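Local coordinates for mandelate racemase/muconate lactonizing protein (PDB 3V5C) that probably acts as a galacturonate dehydratase of the enolase superfamily, removing water from the sugar acid with the help of bound magnesium, at residues R176-P179 and L180-T184; G290-H293 and W294-G298; V374-L377 and I378-G382. The protein carries 1 engineered substitution. All coordinates share one frame; numbering follows the deposited sequence. Where two conformers were deposited one is given.

How the contacts relate
All three contacts are local: contact 1 joins a loop to the start of helix 180-198, contact 2 is the first turns of helix 291-303 and contact 3 the last turn of helix 371-380. Contact 2 is buried, its centre about 13 Å from the centre of the chain, whereas contact 1 lies at the surface and contact 3 is partly buried. Contacts 1 and 2 belong to the barrel, on opposite sides of the chain's centre; contact 3 lies against the antiparallel sheet. None touches another. A sulfur-aromatic contact marks contact 2, a methyl over a carboxylate contact 1, and a side-chain amide bonded to a backbone carbonyl one turn back, with two bonds closing the helix end, contact 3.

Contact 1 (R176-P179 and L180-T184); sequences RHMP and LWEGT
The carboxylate of Glu-182 carries the terminal methyl of Met-178 over one face, CE standing 3.5 Å from both CD and OE2 of the acid. On that same side, but slanting in at the OE1 end, comes the ring of Pro-179, whose CG is 3.9 Å from Glu-182 OE1. Two other flat groups are covered by their chain neighbours: Leu-180 CD2 lies over one face of the Trp-181 indole near its rim, and Arg-176 CG over one face of the His-177 imidazole. Glu-182 runs straight out with CG opposite its own N (chi1 -175°), alongside the proline, while Met-178 bends at its last torsion (chi3 66°) and crosses the acid at nearly a right angle.

The backbone of Pro-179, the N-cap of helix 180-198, takes the first helical bond, its O accepting from Gly-183 N at 2.8 Å. A side chain at Gly-183 would crowd that same O and Met-178 CB. At the next residue, Leu-180 O is gripped from opposite faces by the backbone N of Thr-184 and by its OG1, the latter at 2.8 Å. Leu-180 and Thr-184 also rest on Leu-216 of helix 214-223. Across this contact the carboxylate thus meets carbon atoms; its place in the first turn, near the positive end of the helix dipole, would be expected to favour its negative charge.

Contact 2 (G290-H293 and W294-G298); sequences GFTH and WMELG
Phe-291 and Met-295, one turn apart on helix 291-303, meet in a Met-aromatic contact, the sulfur approaching the ring obliquely. Met-295 SD is 3.7 Å from Phe-291 CE2 and 4.8 Å from the ring centroid, and the line to that centroid leans 68° off the ring normal. Val-115 and Leu-325 touch both side chains.

Round the helix, Trp-294 is turned quite differently. Its first torsion, -104°, is away from the usual staggered values and sets the indole edge against the N-cap carbonyl: CD1 comes within 3.3 Å of Gly-290 O, which lies near the ring plane. That O also accepts from Trp-294 N at 3.0 Å. The indole NE1 is held by Tyr-284 O, and Leu-297 CD2 covers one face of the indole near its rim. Leu-297 also turns toward His-293, its CB 4.1 Å from His-293 CD2, and its N gives His-293 O a nearly straight bond of 2.8 Å (170°).

Glu-296 reaches back to Thr-292 through a water, which donates to Thr-292 O at 2.9 Å and to Glu-296 OE2 at 3.2 Å; the main partner of this carboxylate is Arg-92, in a salt bridge. At the helix start Glu-96 takes the N-H groups of Phe-291 and Thr-292, and the backbone angles of Gly-290 would jam a side chain against the carbonyl O of the residue before. Strand 281-282, this helix and strand 307-308 form one beta-alpha-beta unit, as expected of the TIM-type barrel in the enolase superfamily.

Contact 3 (V374-L377 and I378-G382); sequences VTYL and INRSG
Thr-375 O is gripped twice by Asn-379, from opposite faces of its carbonyl plane: by the backbone N at 3.0 Å and by ND2 at 3.1 Å, with the oxygen close to the plane of the side-chain amide. This is the last turn of helix 371-380, which lies against the antiparallel sheet containing strands 14-30 and 42-52, consistent with the capping domain of the enolase superfamily. Thr-375 runs alongside Asn-379, its OG1 turned to Arg-49 and Asp-371 O.

Facing the sheet, Ile-378 points CG1 opposite its own carbonyl carbon (chi1 -70°), laying CD1 across Val-374 CG1 at 3.7 Å; the side chain also touches Ala-20 and Arg-49. An alanine here is likely to open a gap between the helix and the sheet and take away the apolar contact at Val-374 CG1.

On the exposed flank, in one of its two conformers and so only tentatively, Arg-380 CD comes near Tyr-376 OH. At the helix end Leu-377 O accepts two bonds, each 3.0 Å long: Gly-382 N lies in the carbonyl plane, whereas Ser-381 N is tilted 32° out of it.

Contact 1 (R176-P179 and L180-T184)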
ATOM      1  N   ARG A 176     -15.733 -19.074  -0.020  1.00 10.92           N
ATOM      2  CA  ARG A 176     -17.046 -18.514   0.236  1.00 12.20           C
ATOM      3  C   ARG A 176     -17.919 -18.440  -1.024  1.00 14.42           C
ATOM      4  O   ARG A 176     -19.062 -18.881  -1.000  1.00 16.84           O
ATOM      5  CB  ARG A 176     -16.917 -17.118   0.847  1.00 13.19           C
ATOM      6  CG  ARG A 176     -18.255 -16.459   1.060  1.00 13.58           C
ATOM      7  CD  ARG A 176     -18.146 -15.136   1.788  1.00 15.76           C
ATOM      8  NE  ARG A 176     -19.488 -14.635   2.060  1.00 17.22           N
ATOM      9  CZ  ARG A 176     -19.776 -13.431   2.543  1.00 17.63           C
ATOM     10  NH1 ARG A 176     -18.814 -12.556   2.819  1.00 16.51           N
ATOM     11  NH2 ARG A 176     -21.044 -13.103   2.751  1.00 19.21           N
ATOM     12  N   HIS A 177     -17.393 -17.889  -2.117  1.00 11.78           N
ATOM     13  CA  HIS A 177     -18.256 -17.498  -3.238  1.00 13.35           C
ATOM     14  C   HIS A 177     -18.604 -18.571  -4.281  1.00 15.43           C
ATOM     15  O   HIS A 177     -19.591 -18.433  -5.013  1.00 16.95           O
ATOM     16  CB  HIS A 177     -17.690 -16.266  -3.948  1.00 16.56           C
ATOM     17  CG  HIS A 177     -17.482 -15.090  -3.042  1.00 14.98           C
ATOM     18  ND1 HIS A 177     -18.527 -14.398  -2.465  1.00 16.08           N
ATOM     19  CD2 HIS A 177     -16.349 -14.483  -2.616  1.00 11.83           C
ATOM     20  CE1 HIS A 177     -18.044 -13.422  -1.716  1.00 14.35           C
ATOM     21  NE2 HIS A 177     -16.727 -13.458  -1.785  1.00 13.30           N
ATOM     22  N   MET A 178     -17.775 -19.603  -4.374  1.00 12.81           N
ATOM     23  CA  MET A 178     -18.009 -20.733  -5.271  1.00 14.85           C
ATOM     24  C   MET A 178     -17.853 -22.006  -4.465  1.00 14.35           C
ATOM     25  O   MET A 178     -17.262 -21.986  -3.394  1.00 13.72           O
ATOM     26  CB  MET A 178     -16.966 -20.759  -6.394  1.00 14.62           C
ATOM     27  CG  MET A 178     -17.015 -19.617  -7.388  1.00 17.60           C
ATOM     28  SD  MET A 178     -15.825 -19.886  -8.707  1.00 15.83           S
ATOM     29  CE  MET A 178     -16.522 -21.346  -9.511  1.00 17.23           C
ATOM     30  N   PRO A 179     -18.370 -23.126  -4.978  1.00 13.25           N
ATOM     31  CA  PRO A 179     -18.154 -24.419  -4.330  1.00 16.40           C
ATOM     32  C   PRO A 179     -16.656 -24.636  -4.166  1.00 13.95           C
ATOM     33  O   PRO A 179     -15.855 -24.223  -5.009  1.00 14.84           O
ATOM     34  CB  PRO A 179     -18.756 -25.412  -5.326  1.00 17.94           C
ATOM     35  CG  PRO A 179     -19.862 -24.616  -5.974  1.00 19.50           C
ATOM     36  CD  PRO A 179     -19.258 -23.236  -6.149  1.00 14.89           C
ATOM     37  N   LEU A 180     -16.285 -25.268  -3.058  1.00 13.89           N
ATOM     38  CA  LEU A 180     -14.889 -25.414  -2.674  1.00 15.37           C
ATOM     39  C   LEU A 180     -13.963 -25.942  -3.774  1.00 13.82           C
ATOM     40  O   LEU A 180     -12.964 -25.311  -4.124  1.00 13.30           O
ATOM     41  CB  LEU A 180     -14.806 -26.328  -1.457  1.00 19.69           C
ATOM     42  CG  LEU A 180     -13.407 -26.592  -0.921  1.00 18.17           C
ATOM     43  CD1 LEU A 180     -12.808 -25.310  -0.374  1.00 22.19           C
ATOM     44  CD2 LEU A 180     -13.454 -27.681   0.148  1.00 22.23           C
ATOM     45  N   TRP A 181     -14.282 -27.108  -4.314  1.00 15.29           N
ATOM     46  CA  TRP A 181     -13.380 -27.742  -5.262  1.00 14.26           C
ATOM     47  C   TRP A 181     -13.350 -27.026  -6.616  1.00 12.62           C
ATOM     48  O   TRP A 181     -12.282 -26.802  -7.168  1.00 16.10           O
ATOM     49  CB  TRP A 181     -13.708 -29.233  -5.393  1.00 17.56           C
ATOM     50  CG  TRP A 181     -13.642 -29.908  -4.055  1.00 21.86           C
ATOM     51  CD1 TRP A 181     -14.692 -30.400  -3.332  1.00 30.23           C
ATOM     52  CD2 TRP A 181     -12.472 -30.116  -3.251  1.00 26.54           C
ATOM     53  NE1 TRP A 181     -14.246 -30.920  -2.142  1.00 32.72           N
ATOM     54  CE2 TRP A 181     -12.887 -30.759  -2.067  1.00 27.77           C
ATOM     55  CE3 TRP A 181     -11.116 -29.833  -3.423  1.00 28.07           C
ATOM     56  CZ2 TRP A 181     -11.995 -31.130  -1.062  1.00 28.88           C
ATOM     57  CZ3 TRP A 181     -10.226 -30.197  -2.417  1.00 31.50           C
ATOM     58  CH2 TRP A 181     -10.671 -30.837  -1.253  1.00 28.57           C
ATOM     59  N   GLU A 182     -14.520 -26.665  -7.133  1.00 13.68           N
ATOM     60  CA  GLU A 182     -14.594 -25.924  -8.386  1.00 15.58           C
ATOM     61  C   GLU A 182     -13.861 -24.594  -8.280  1.00 15.51           C
ATOM     62  O   GLU A 182     -13.137 -24.212  -9.185  1.00 14.08           O
ATOM     63  CB  GLU A 182     -16.044 -25.664  -8.759  1.00 15.99           C
ATOM     64  CG  GLU A 182     -16.176 -24.999 -10.108  1.00 22.13           C
ATOM     65  CD  GLU A 182     -17.594 -24.592 -10.442  1.00 24.74           C
ATOM     66  OE1 GLU A 182     -18.533 -24.936  -9.679  1.00 27.39           O
ATOM     67  OE2 GLU A 182     -17.762 -23.907 -11.474  1.00 24.78           O
ATOM     68  N   GLY A 183     -14.058 -23.894  -7.170  1.00 12.15           N
ATOM     69  CA  GLY A 183     -13.435 -22.588  -6.998  1.00 12.58           C
ATOM     70  C   GLY A 183     -11.921 -22.692  -6.953  1.00 10.99           C
ATOM     71  O   GLY A 183     -11.205 -21.814  -7.465  1.00 11.44           O
ATOM     72  N   THR A 184     -11.419 -23.743  -6.308  1.00 11.17           N
ATOM     73  CA  THR A 184      -9.977 -23.950  -6.246  1.00 11.42           C
ATOM     74  C   THR A 184      -9.394 -24.295  -7.625  1.00 13.29           C
ATOM     75  O   THR A 184      -8.339 -23.777  -8.022  1.00 11.24           O
ATOM     76  CB  THR A 184      -9.622 -24.991  -5.163  1.00 15.00           C
ATOM     77  OG1 THR A 184     -10.244 -24.602  -3.928  1.00 12.80           O
ATOM     78  CG2 THR A 184      -8.112 -25.089  -4.957  1.00 13.10           C
TER

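Contact 2 (G290-H293 and W294-G298)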
ATOM      1  N   GLY A 290       0.875   3.279   9.310  1.00  9.70           N
ATOM      2  CA  GLY A 290       1.371   4.524   8.743  1.00 10.58           C
ATOM      3  C   GLY A 290       2.841   4.641   8.380  1.00 10.16           C
ATOM      4  O   GLY A 290       3.633   3.700   8.511  1.00  9.90           O
ATOM      5  N   PHE A 291       3.174   5.835   7.893  1.00 10.64           N
ATOM      6  CA  PHE A 291       4.461   6.149   7.289  1.00 10.38           C
ATOM      7  C   PHE A 291       5.600   6.184   8.315  1.00 10.97           C
ATOM      8  O   PHE A 291       6.644   5.564   8.108  1.00 11.12           O
ATOM      9  CB  PHE A 291       4.358   7.510   6.580  1.00 12.17           C
ATOM     10  CG  PHE A 291       5.488   7.784   5.597  1.00 12.06           C
ATOM     11  CD1 PHE A 291       5.345   7.480   4.250  1.00 10.68           C
ATOM     12  CD2 PHE A 291       6.682   8.363   6.025  1.00 12.00           C
ATOM     13  CE1 PHE A 291       6.367   7.726   3.348  1.00 12.70           C
ATOM     14  CE2 PHE A 291       7.717   8.628   5.119  1.00 11.80           C
ATOM     15  CZ  PHE A 291       7.557   8.298   3.773  1.00 11.34           C
ATOM     16  N   THR A 292       5.406   6.946   9.389  1.00 10.80           N
ATOM     17  CA  THR A 292       6.418   7.081  10.437  1.00 12.27           C
ATOM     18  C   THR A 292       6.699   5.724  11.082  1.00 10.84           C
ATOM     19  O   THR A 292       7.862   5.341  11.300  1.00 11.88           O
ATOM     20  CB  THR A 292       5.965   8.112  11.487  1.00 14.87           C
ATOM     21  OG1 THR A 292       5.776   9.366  10.827  1.00 18.89           O
ATOM     22  CG2 THR A 292       7.043   8.277  12.559  1.00 19.39           C
ATOM     23  N   HIS A 293       5.631   4.978  11.323  1.00 12.52           N
ATOM     24  CA  HIS A 293       5.753   3.625  11.853  1.00 11.91           C
ATOM     25  C   HIS A 293       6.572   2.760  10.889  1.00 11.59           C
ATOM     26  O   HIS A 293       7.472   2.000  11.286  1.00 12.41           O
ATOM     27  CB  HIS A 293       4.363   3.024  12.058  1.00 13.39           C
ATOM     28  CG  HIS A 293       4.393   1.651  12.640  1.00 12.71           C
ATOM     29  ND1 HIS A 293       4.145   1.404  13.974  1.00 16.69           N
ATOM     30  CD2 HIS A 293       4.627   0.444  12.069  1.00 14.51           C
ATOM     31  CE1 HIS A 293       4.231   0.106  14.201  1.00 16.54           C
ATOM     32  NE2 HIS A 293       4.524  -0.498  13.064  1.00 17.41           N
ATOM     33  N   TRP A 294       6.262   2.873   9.599  1.00 10.95           N
ATOM     34  CA  TRP A 294       6.955   2.087   8.582  1.00 10.55           C
ATOM     35  C   TRP A 294       8.438   2.446   8.448  1.00 10.22           C
ATOM     36  O   TRP A 294       9.257   1.582   8.160  1.00 11.74           O
ATOM     37  CB  TRP A 294       6.237   2.204   7.231  1.00  9.02           C
ATOM     38  CG  TRP A 294       5.435   0.988   6.887  1.00 11.13           C
ATOM     39  CD1 TRP A 294       4.080   0.910   6.777  1.00  8.87           C
ATOM     40  CD2 TRP A 294       5.950  -0.314   6.598  1.00  9.82           C
ATOM     41  NE1 TRP A 294       3.709  -0.384   6.434  1.00  8.67           N
ATOM     42  CE2 TRP A 294       4.839  -1.150   6.314  1.00 12.18           C
ATOM     43  CE3 TRP A 294       7.241  -0.863   6.547  1.00 10.32           C
ATOM     44  CZ2 TRP A 294       4.981  -2.500   6.001  1.00 11.78           C
ATOM     45  CZ3 TRP A 294       7.380  -2.220   6.221  1.00 14.08           C
ATOM     46  CH2 TRP A 294       6.254  -3.015   5.944  1.00 11.51           C
ATOM     47  N   MET A 295       8.797   3.709   8.669  1.00 13.22           N
ATOM     48  CA  MET A 295      10.222   4.036   8.677  1.00 12.45           C
ATOM     49  C   MET A 295      10.973   3.220   9.745  1.00 13.82           C
ATOM     50  O   MET A 295      12.043   2.637   9.478  1.00 14.81           O
ATOM     51  CB  MET A 295      10.416   5.532   8.909  1.00 12.13           C
ATOM     52  CG  MET A 295      10.019   6.346   7.683  1.00 13.46           C
ATOM     53  SD  MET A 295       9.964   8.135   7.982  1.00 19.79           S
ATOM     54  CE  MET A 295      11.517   8.406   8.832  1.00 29.28           C
ATOM     55  N   GLU A 296      10.406   3.165  10.941  1.00 13.80           N
ATOM     56  CA  GLU A 296      11.029   2.427  12.041  1.00 13.48           C
ATOM     57  C   GLU A 296      10.963   0.924  11.801  1.00 13.37           C
ATOM     58  O   GLU A 296      11.953   0.201  11.965  1.00 14.66           O
ATOM     59  CB  GLU A 296      10.373   2.787  13.379  1.00 15.66           C
ATOM     60  CG  GLU A 296      10.590   4.230  13.798  1.00 23.99           C
ATOM     61  CD  GLU A 296       9.906   4.577  15.104  1.00 30.29           C
ATOM     62  OE1 GLU A 296       9.912   3.738  16.034  1.00 29.76           O
ATOM     63  OE2 GLU A 296       9.359   5.697  15.193  1.00 31.23           O
ATOM     64  N   LEU A 297       9.790   0.453  11.404  1.00 12.77           N
ATOM     65  CA  LEU A 297       9.606  -0.961  11.111  1.00 14.43           C
ATOM     66  C   LEU A 297      10.549  -1.448  10.005  1.00 12.51           C
ATOM     67  O   LEU A 297      11.179  -2.507  10.128  1.00 13.19           O
ATOM     68  CB  LEU A 297       8.144  -1.227  10.757  1.00 12.31           C
ATOM     69  CG  LEU A 297       7.843  -2.666  10.340  1.00 13.00           C
ATOM     70  CD1 LEU A 297       8.143  -3.621  11.486  1.00 12.76           C
ATOM     71  CD2 LEU A 297       6.384  -2.742   9.945  1.00 15.12           C
ATOM     72  N   GLY A 298      10.662  -0.665   8.938  1.00 10.90           N
ATOM     73  CA  GLY A 298      11.503  -1.027   7.815  1.00 12.22           C
ATOM     74  C   GLY A 298      12.944  -1.201   8.230  1.00 13.22           C
ATOM     75  O   GLY A 298      13.626  -2.107   7.751  1.00 13.73           O
TER
HETATM   76  O   HOH W   1       9.994   7.004  12.377  1.00 27.67           O

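Contact 3 (V374-L377 and I378-G382)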
ATOM      1  N   VAL A 374     -11.166  21.512  -2.320  1.00 12.07           N
ATOM      2  CA  VAL A 374     -11.013  21.033  -0.958  1.00 11.09           C
ATOM      3  C   VAL A 374     -11.711  21.979   0.012  1.00 12.89           C
ATOM      4  O   VAL A 374     -12.381  21.540   0.939  1.00 13.09           O
ATOM      5  CB  VAL A 374      -9.549  20.845  -0.615  1.00 10.80           C
ATOM      6  CG1 VAL A 374      -9.400  20.490   0.846  1.00 13.74           C
ATOM      7  CG2 VAL A 374      -8.970  19.758  -1.503  1.00 13.66           C
ATOM      8  N   THR A 375     -11.559  23.282  -0.208  1.00 11.28           N
ATOM      9  CA  THR A 375     -12.236  24.259   0.642  1.00 12.81           C
ATOM     10  C   THR A 375     -13.759  24.061   0.626  1.00 12.02           C
ATOM     11  O   THR A 375     -14.403  24.067   1.671  1.00 13.90           O
ATOM     12  CB  THR A 375     -11.871  25.690   0.246  1.00 12.55           C
ATOM     13  OG1 THR A 375     -10.497  25.916   0.575  1.00 13.77           O
ATOM     14  CG2 THR A 375     -12.721  26.688   1.010  1.00 16.38           C
ATOM     15  N   TYR A 376     -14.318  23.857  -0.560  1.00 11.86           N
ATOM     16  CA  TYR A 376     -15.742  23.574  -0.676  1.00 14.16           C
ATOM     17  C   TYR A 376     -16.153  22.339   0.126  1.00 13.96           C
ATOM     18  O   TYR A 376     -17.158  22.360   0.834  1.00 14.93           O
ATOM     19  CB  TYR A 376     -16.132  23.395  -2.148  1.00 13.44           C
ATOM     20  CG  TYR A 376     -17.549  22.893  -2.330  1.00 14.83           C
ATOM     21  CD1 TYR A 376     -18.630  23.745  -2.185  1.00 18.31           C
ATOM     22  CD2 TYR A 376     -17.800  21.557  -2.621  1.00 16.57           C
ATOM     23  CE1 TYR A 376     -19.930  23.294  -2.351  1.00 17.73           C
ATOM     24  CE2 TYR A 376     -19.096  21.093  -2.796  1.00 22.13           C
ATOM     25  CZ  TYR A 376     -20.161  21.972  -2.660  1.00 24.22           C
ATOM     26  OH  TYR A 376     -21.456  21.522  -2.822  1.00 23.02           O
ATOM     27  N   LEU A 377     -15.378  21.263  -0.004  1.00 11.22           N
ATOM     28  CA  LEU A 377     -15.668  20.027   0.709  1.00 12.62           C
ATOM     29  C   LEU A 377     -15.518  20.159   2.230  1.00 14.10           C
ATOM     30  O   LEU A 377     -16.290  19.572   2.991  1.00 14.20           O
ATOM     31  CB  LEU A 377     -14.769  18.904   0.192  1.00 13.42           C
ATOM     32  CG  LEU A 377     -15.115  18.506  -1.250  1.00 15.32           C
ATOM     33  CD1 LEU A 377     -14.144  17.458  -1.796  1.00 15.37           C
ATOM     34  CD2 LEU A 377     -16.552  18.014  -1.365  1.00 20.29           C
ATOM     35  N   ILE A 378     -14.520  20.917   2.668  1.00 13.25           N
ATOM     36  CA  ILE A 378     -14.323  21.180   4.091  1.00 13.74           C
ATOM     37  C   ILE A 378     -15.576  21.867   4.636  1.00 15.20           C
ATOM     38  O   ILE A 378     -16.136  21.485   5.667  1.00 17.80           O
ATOM     39  CB  ILE A 378     -13.108  22.115   4.316  1.00 16.40           C
ATOM     40  CG1 ILE A 378     -11.802  21.383   4.004  1.00 15.97           C
ATOM     41  CG2 ILE A 378     -13.084  22.637   5.751  1.00 17.82           C
ATOM     42  CD1 ILE A 378     -10.587  22.324   3.793  1.00 14.36           C
ATOM     43  N   ASN A 379     -16.032  22.874   3.906  1.00 17.83           N
ATOM     44  CA  ASN A 379     -17.117  23.692   4.392  1.00 20.26           C
ATOM     45  C   ASN A 379     -18.469  22.988   4.321  1.00 20.96           C
ATOM     46  O   ASN A 379     -19.318  23.163   5.194  1.00 22.71           O
ATOM     47  CB  ASN A 379     -17.101  25.029   3.657  1.00 20.16           C
ATOM     48  CG  ASN A 379     -16.173  26.034   4.323  1.00 22.92           C
ATOM     49  OD1 ASN A 379     -16.617  26.850   5.126  1.00 39.38           O
ATOM     50  ND2 ASN A 379     -14.885  25.964   4.016  1.00 24.63           N
ATOM     51  N   ARG A 380     -18.656  22.180   3.286  0.55 18.49           N
ATOM     52  CA  ARG A 380     -19.910  21.473   3.109  0.55 19.15           C
ATOM     53  C   ARG A 380     -20.058  20.333   4.107  0.55 20.53           C
ATOM     54  O   ARG A 380     -21.046  20.255   4.834  0.55 21.52           O
ATOM     55  CB  ARG A 380     -20.007  20.915   1.692  0.55 19.47           C
ATOM     56  CG  ARG A 380     -21.313  20.199   1.422  0.55 21.43           C
ATOM     57  CD  ARG A 380     -21.267  19.507   0.073  0.55 20.29           C
ATOM     58  NE  ARG A 380     -20.173  18.546   0.006  0.55 24.60           N
ATOM     59  CZ  ARG A 380     -20.319  17.239   0.194  0.55 29.26           C
ATOM     60  NH1 ARG A 380     -21.518  16.733   0.454  0.55 31.51           N
ATOM     61  NH2 ARG A 380     -19.270  16.436   0.113  0.55 27.20           N
ATOM     62  N   SER A 381     -19.061  19.455   4.136  1.00 17.56           N
ATOM     63  CA  SER A 381     -19.163  18.210   4.883  1.00 17.65           C
ATOM     64  C   SER A 381     -18.049  17.962   5.903  1.00 19.43           C
ATOM     65  O   SER A 381     -18.171  17.087   6.763  1.00 22.50           O
ATOM     66  CB  SER A 381     -19.205  17.033   3.913  1.00 22.51           C
ATOM     67  OG  SER A 381     -20.372  17.082   3.119  1.00 25.13           O
ATOM     68  N   GLY A 382     -16.957  18.702   5.785  1.00 15.06           N
ATOM     69  CA  GLY A 382     -15.810  18.495   6.651  1.00 16.26           C
ATOM     70  C   GLY A 382     -15.794  19.477   7.799  1.00 17.48           C
ATOM     71  O   GLY A 382     -16.849  19.876   8.296  1.00 18.85           O
TER